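Local coordinates for cobalamin biosynthesis protein CobN (Mycobacterium tuberculosis, PDB 7C6O) that is the large catalytic subunit of cobaltochelatase, which probably inserts cobalt into the corrin ring in an ATP-dependent step of cobalamin biosynthesis, at residues A[405-410]-A[810-815]; A[396-401]-A[551-556]. All coordinates share one frame; numbering follows the deposited sequence.

In the fold
Interactions 1 and 2 lie on one side of the chain's centre, with their own centres about 8 Å apart, and they share helix 391-405. Residues 396-401 belong to that helix, and 405-410 carry the chain out of it. Strand 551-555 and then helix 807-815 follow much later, so the two contacts cross along the chain. They also touch: Leu-398 CD1 packs on Val-811 CG1 at 3.8 Å, and Leu-815 CD2 on Ala-551 CB at 3.8 Å. Helices 391-405 and 807-815 thus pack on each other and on one face of a mixed sheet, which ties together regions far apart in the sequence of this CobN/magnesium chelatase family member.

Interaction 1 (A[405-410]-A[810-815])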
# COMPACT_ATOMS: atom_id res chain seq x y z
N ARG A 405 -19.60 -5.34 25.19
CA ARG A 405 -20.25 -6.23 24.25
C ARG A 405 -20.37 -7.66 24.78
O ARG A 405 -21.10 -8.46 24.19
CB ARG A 405 -19.47 -6.23 22.92
CG ARG A 405 -20.15 -6.93 21.75
CD ARG A 405 -21.59 -6.45 21.57
NE ARG A 405 -21.66 -5.00 21.39
CZ ARG A 405 -21.47 -4.38 20.23
NH1 ARG A 405 -21.17 -5.08 19.15
NH2 ARG A 405 -21.56 -3.06 20.16
N GLY A 406 -19.69 -7.99 25.87
CA GLY A 406 -19.77 -9.30 26.47
C GLY A 406 -18.51 -10.14 26.39
O GLY A 406 -18.54 -11.31 26.80
N TYR A 407 -17.40 -9.59 25.89
CA TYR A 407 -16.14 -10.31 25.89
C TYR A 407 -15.61 -10.44 27.32
O TYR A 407 -15.85 -9.59 28.17
CB TYR A 407 -15.10 -9.60 25.02
CG TYR A 407 -15.35 -9.70 23.54
CD1 TYR A 407 -16.23 -8.84 22.90
CD2 TYR A 407 -14.69 -10.65 22.77
CE1 TYR A 407 -16.45 -8.92 21.53
CE2 TYR A 407 -14.90 -10.74 21.41
CZ TYR A 407 -15.78 -9.88 20.79
OH TYR A 407 -15.99 -9.97 19.44
N ARG A 408 -14.86 -11.51 27.56
CA ARG A 408 -14.21 -11.72 28.85
C ARG A 408 -12.81 -11.13 28.78
O ARG A 408 -11.87 -11.79 28.32
CB ARG A 408 -14.20 -13.20 29.21
CG ARG A 408 -15.58 -13.80 29.40
CD ARG A 408 -15.55 -15.02 30.29
NE ARG A 408 -16.85 -15.26 30.92
CZ ARG A 408 -17.74 -16.14 30.49
NH1 ARG A 408 -17.47 -16.89 29.43
NH2 ARG A 408 -18.90 -16.28 31.12
N VAL A 409 -12.66 -9.89 29.24
CA VAL A 409 -11.40 -9.16 29.13
C VAL A 409 -10.57 -9.26 30.40
O VAL A 409 -9.52 -8.62 30.49
CB VAL A 409 -11.65 -7.68 28.77
CG1 VAL A 409 -12.48 -7.58 27.48
CG2 VAL A 409 -12.35 -6.96 29.91
N GLY A 410 -11.02 -10.04 31.38
CA GLY A 410 -10.26 -10.18 32.60
C GLY A 410 -10.16 -8.87 33.36
O GLY A 410 -11.03 -8.00 33.28
N GLN A 810 -16.78 -1.05 14.19
CA GLN A 810 -16.42 -1.84 13.01
C GLN A 810 -15.39 -2.91 13.35
O GLN A 810 -15.37 -3.97 12.71
CB GLN A 810 -15.91 -0.94 11.89
CG GLN A 810 -17.01 -0.12 11.20
CD GLN A 810 -17.96 -0.98 10.38
OE1 GLN A 810 -17.68 -2.15 10.09
NE2 GLN A 810 -19.10 -0.41 10.01
N VAL A 811 -14.52 -2.66 14.33
CA VAL A 811 -13.64 -3.72 14.82
C VAL A 811 -14.47 -4.84 15.44
O VAL A 811 -14.20 -6.03 15.22
CB VAL A 811 -12.61 -3.16 15.82
CG1 VAL A 811 -11.83 -4.30 16.48
CG2 VAL A 811 -11.66 -2.20 15.12
N LEU A 812 -15.50 -4.48 16.21
CA LEU A 812 -16.38 -5.49 16.79
C LEU A 812 -17.16 -6.24 15.71
O LEU A 812 -17.35 -7.45 15.81
CB LEU A 812 -17.33 -4.84 17.79
CG LEU A 812 -16.67 -4.20 19.02
CD1 LEU A 812 -17.71 -3.58 19.94
CD2 LEU A 812 -15.84 -5.23 19.76
N ARG A 813 -17.62 -5.53 14.68
CA ARG A 813 -18.29 -6.20 13.57
C ARG A 813 -17.35 -7.18 12.88
O ARG A 813 -17.76 -8.29 12.51
CB ARG A 813 -18.82 -5.17 12.56
CG ARG A 813 -19.96 -4.30 13.07
CD ARG A 813 -20.61 -3.50 11.94
NE ARG A 813 -21.29 -4.35 10.97
CZ ARG A 813 -20.92 -4.49 9.70
NH1 ARG A 813 -19.87 -3.81 9.23
NH2 ARG A 813 -21.59 -5.29 8.89
N ALA A 814 -16.09 -6.78 12.69
CA ALA A 814 -15.13 -7.67 12.04
C ALA A 814 -14.85 -8.90 12.90
O ALA A 814 -14.72 -10.01 12.37
CB ALA A 814 -13.83 -6.91 11.75
N LEU A 815 -14.77 -8.72 14.22
CA LEU A 815 -14.62 -9.85 15.13
C LEU A 815 -15.82 -10.77 15.08
O LEU A 815 -15.71 -11.94 15.47
CB LEU A 815 -14.40 -9.35 16.56
CG LEU A 815 -13.02 -8.78 16.88
CD1 LEU A 815 -13.05 -8.00 18.19
CD2 LEU A 815 -11.99 -9.90 16.95
O HOH W 1 -17.77 -8.66 18.28
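Leu-812 and Leu-815, one helical turn apart on helix 807-815, supply the apolar surface that Tyr-407 and Arg-405 meet. The Tyr-407 ring approaches Leu-812 obliquely, Tyr-407 CE1 lying 4.1 Å from Leu-812 CD2, while the two side chains run past each other in opposite directions. Beyond the ring, the phenol oxygen reaches over Leu-815: Tyr-407 OH is 3.3 Å from Leu-815 CB, a close fit, and Leu-815 CD1 lies 4.2 Å from Tyr-407 CZ. Arg-405 adds a flat lid. Leu-812 CD1 sits under one face of its guanidinium, displaced toward the rim and 3.9 Å from Arg-405 CZ. Bends at chi2 (51°) and chi3 (56°) bring the guanidinium over this methyl.

The polar link is made through water. Tyr-407 OH donates to a water at 2.5 Å, which lies at the ring edge in the plane of the phenol; that water in turn donates to Leu-812 O at 2.8 Å. No direct hydrogen bond joins the two segments.

A charge pair stands at the border: Arg-405 NH2 forms a salt bridge with Glu-809 of helix 807-815, just before the segment. Deeper in, Leu-812 and Tyr-407 both touch Met-402 of helix 391-405, and Leu-815 rests on Ile-587 of strand 586-591.

Backbone geometry sets the approach. Helix 391-405 closes in a Schellman motif at Gly-406, whose positive phi turns the chain so that Tyr-407 follows directly with its side chain facing the leucines.

Chemically, this is a leucine surface with a polar fringe: the buried phenol hydroxyl is satisfied by water, and the exposed arginine spends its charge on Glu-809 and its flat face on Leu-812.

Interaction 2 (A[396-401]-A[551-556]); sequences VALLQA and AVVHLG
Leu-398 alone carries this contact from the helix, reaching Val-553 and Leu-555 on strand 551-555. The 396-401 segment of helix 391-405 lies over the strand, and the nearest CA atoms, those of Leu-398 and Leu-555, are still 10.1 Å apart, so side chains bridge the gap between backbones.

At Leu-398 the side chain is stretched straight out: CG lies anti to the backbone N (chi1 173°), and with chi2 at 63° it is CD2, not CD1, that extends farthest from the helix. This one methyl, Leu-398 CD2, serves both strand residues, standing 4.3 Å from Val-553 CG1 and 4.5 Å from Leu-555 CD2. Val-553 and Leu-555 are two apart in the strand and so present their side chains on the same face, where the leucine tip touches both. The contact is purely apolar and light, burying about 75 Å² over the two sides, and all three residues are buried.

The next side chains face away from the strand: Leu-399 packs on Leu-412, and Gln-400 NE2 is held by Val-415 O and Asn-418 OD1 of the following loop. Ala-401, like Ala-397 one turn earlier, rests on Ile-808 of helix 807-815.

Strand 551-555 runs parallel between strands 369-373 and 586-591 of the mixed sheet. Helix 391-405 covers one face of that sheet side by side with helix 807-815: Leu-398 touches Val-811 of the latter, and Val-811 in turn packs on Pro-589 and Val-610 of the sheet.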
# COMPACT_ATOMS: atom_id res chain seq x y z
N VAL A 396 -7.21 0.68 25.36
CA VAL A 396 -8.14 0.76 26.49
C VAL A 396 -9.57 0.90 25.99
O VAL A 396 -10.47 0.18 26.43
CB VAL A 396 -7.75 1.92 27.43
CG1 VAL A 396 -8.89 2.22 28.41
CG2 VAL A 396 -6.47 1.59 28.18
N ALA A 397 -9.79 1.82 25.06
CA ALA A 397 -11.14 2.06 24.55
C ALA A 397 -11.70 0.82 23.86
O ALA A 397 -12.89 0.52 23.97
CB ALA A 397 -11.15 3.26 23.61
N LEU A 398 -10.84 0.09 23.14
CA LEU A 398 -11.28 -1.14 22.49
C LEU A 398 -11.64 -2.20 23.53
O LEU A 398 -12.68 -2.85 23.43
CB LEU A 398 -10.21 -1.66 21.54
CG LEU A 398 -10.47 -3.03 20.93
CD1 LEU A 398 -11.72 -3.00 20.06
CD2 LEU A 398 -9.27 -3.52 20.13
N LEU A 399 -10.78 -2.38 24.53
CA LEU A 399 -11.04 -3.39 25.56
C LEU A 399 -12.29 -3.06 26.36
O LEU A 399 -13.06 -3.95 26.72
CB LEU A 399 -9.82 -3.52 26.48
CG LEU A 399 -8.58 -4.04 25.76
CD1 LEU A 399 -7.33 -4.00 26.63
CD2 LEU A 399 -8.83 -5.44 25.25
N GLN A 400 -12.52 -1.77 26.64
CA GLN A 400 -13.74 -1.36 27.33
C GLN A 400 -14.97 -1.67 26.49
O GLN A 400 -15.98 -2.15 27.01
CB GLN A 400 -13.68 0.12 27.67
CG GLN A 400 -12.67 0.47 28.75
CD GLN A 400 -12.52 1.96 28.94
OE1 GLN A 400 -12.95 2.75 28.11
NE2 GLN A 400 -11.89 2.35 30.04
N ALA A 401 -14.91 -1.39 25.19
CA ALA A 401 -16.04 -1.69 24.32
C ALA A 401 -16.27 -3.19 24.20
O ALA A 401 -17.42 -3.65 24.15
CB ALA A 401 -15.82 -1.08 22.94
N ALA A 551 -9.43 -14.76 16.47
CA ALA A 551 -8.97 -13.70 15.58
C ALA A 551 -7.81 -12.96 16.23
O ALA A 551 -7.65 -12.95 17.45
CB ALA A 551 -10.09 -12.72 15.23
N VAL A 552 -7.00 -12.33 15.38
CA VAL A 552 -5.91 -11.46 15.80
C VAL A 552 -6.30 -10.03 15.45
O VAL A 552 -6.77 -9.75 14.34
CB VAL A 552 -4.58 -11.85 15.12
CG1 VAL A 552 -3.47 -10.88 15.53
CG2 VAL A 552 -4.21 -13.28 15.47
N VAL A 553 -6.11 -9.12 16.41
CA VAL A 553 -6.23 -7.69 16.18
C VAL A 553 -4.85 -7.08 16.35
O VAL A 553 -4.26 -7.16 17.44
CB VAL A 553 -7.24 -7.03 17.13
CG1 VAL A 553 -7.32 -5.53 16.88
CG2 VAL A 553 -8.62 -7.67 16.99
N HIS A 554 -4.31 -6.49 15.28
CA HIS A 554 -3.05 -5.78 15.36
C HIS A 554 -3.31 -4.28 15.40
O HIS A 554 -4.01 -3.75 14.54
CB HIS A 554 -2.13 -6.11 14.19
CG HIS A 554 -0.71 -5.68 14.41
ND1 HIS A 554 0.28 -6.57 14.76
CD2 HIS A 554 -0.13 -4.46 14.38
CE1 HIS A 554 1.42 -5.91 14.92
NE2 HIS A 554 1.19 -4.63 14.70
N LEU A 555 -2.73 -3.60 16.39
CA LEU A 555 -3.08 -2.21 16.68
C LEU A 555 -2.14 -1.25 15.94
O LEU A 555 -0.98 -1.08 16.34
CB LEU A 555 -3.04 -1.96 18.18
CG LEU A 555 -4.30 -2.47 18.89
CD1 LEU A 555 -4.27 -2.11 20.36
CD2 LEU A 555 -5.54 -1.91 18.21
N GLY A 556 -2.65 -0.63 14.88
CA GLY A 556 -1.99 0.52 14.29
C GLY A 556 -0.91 0.17 13.28
O GLY A 556 -0.41 -0.95 13.19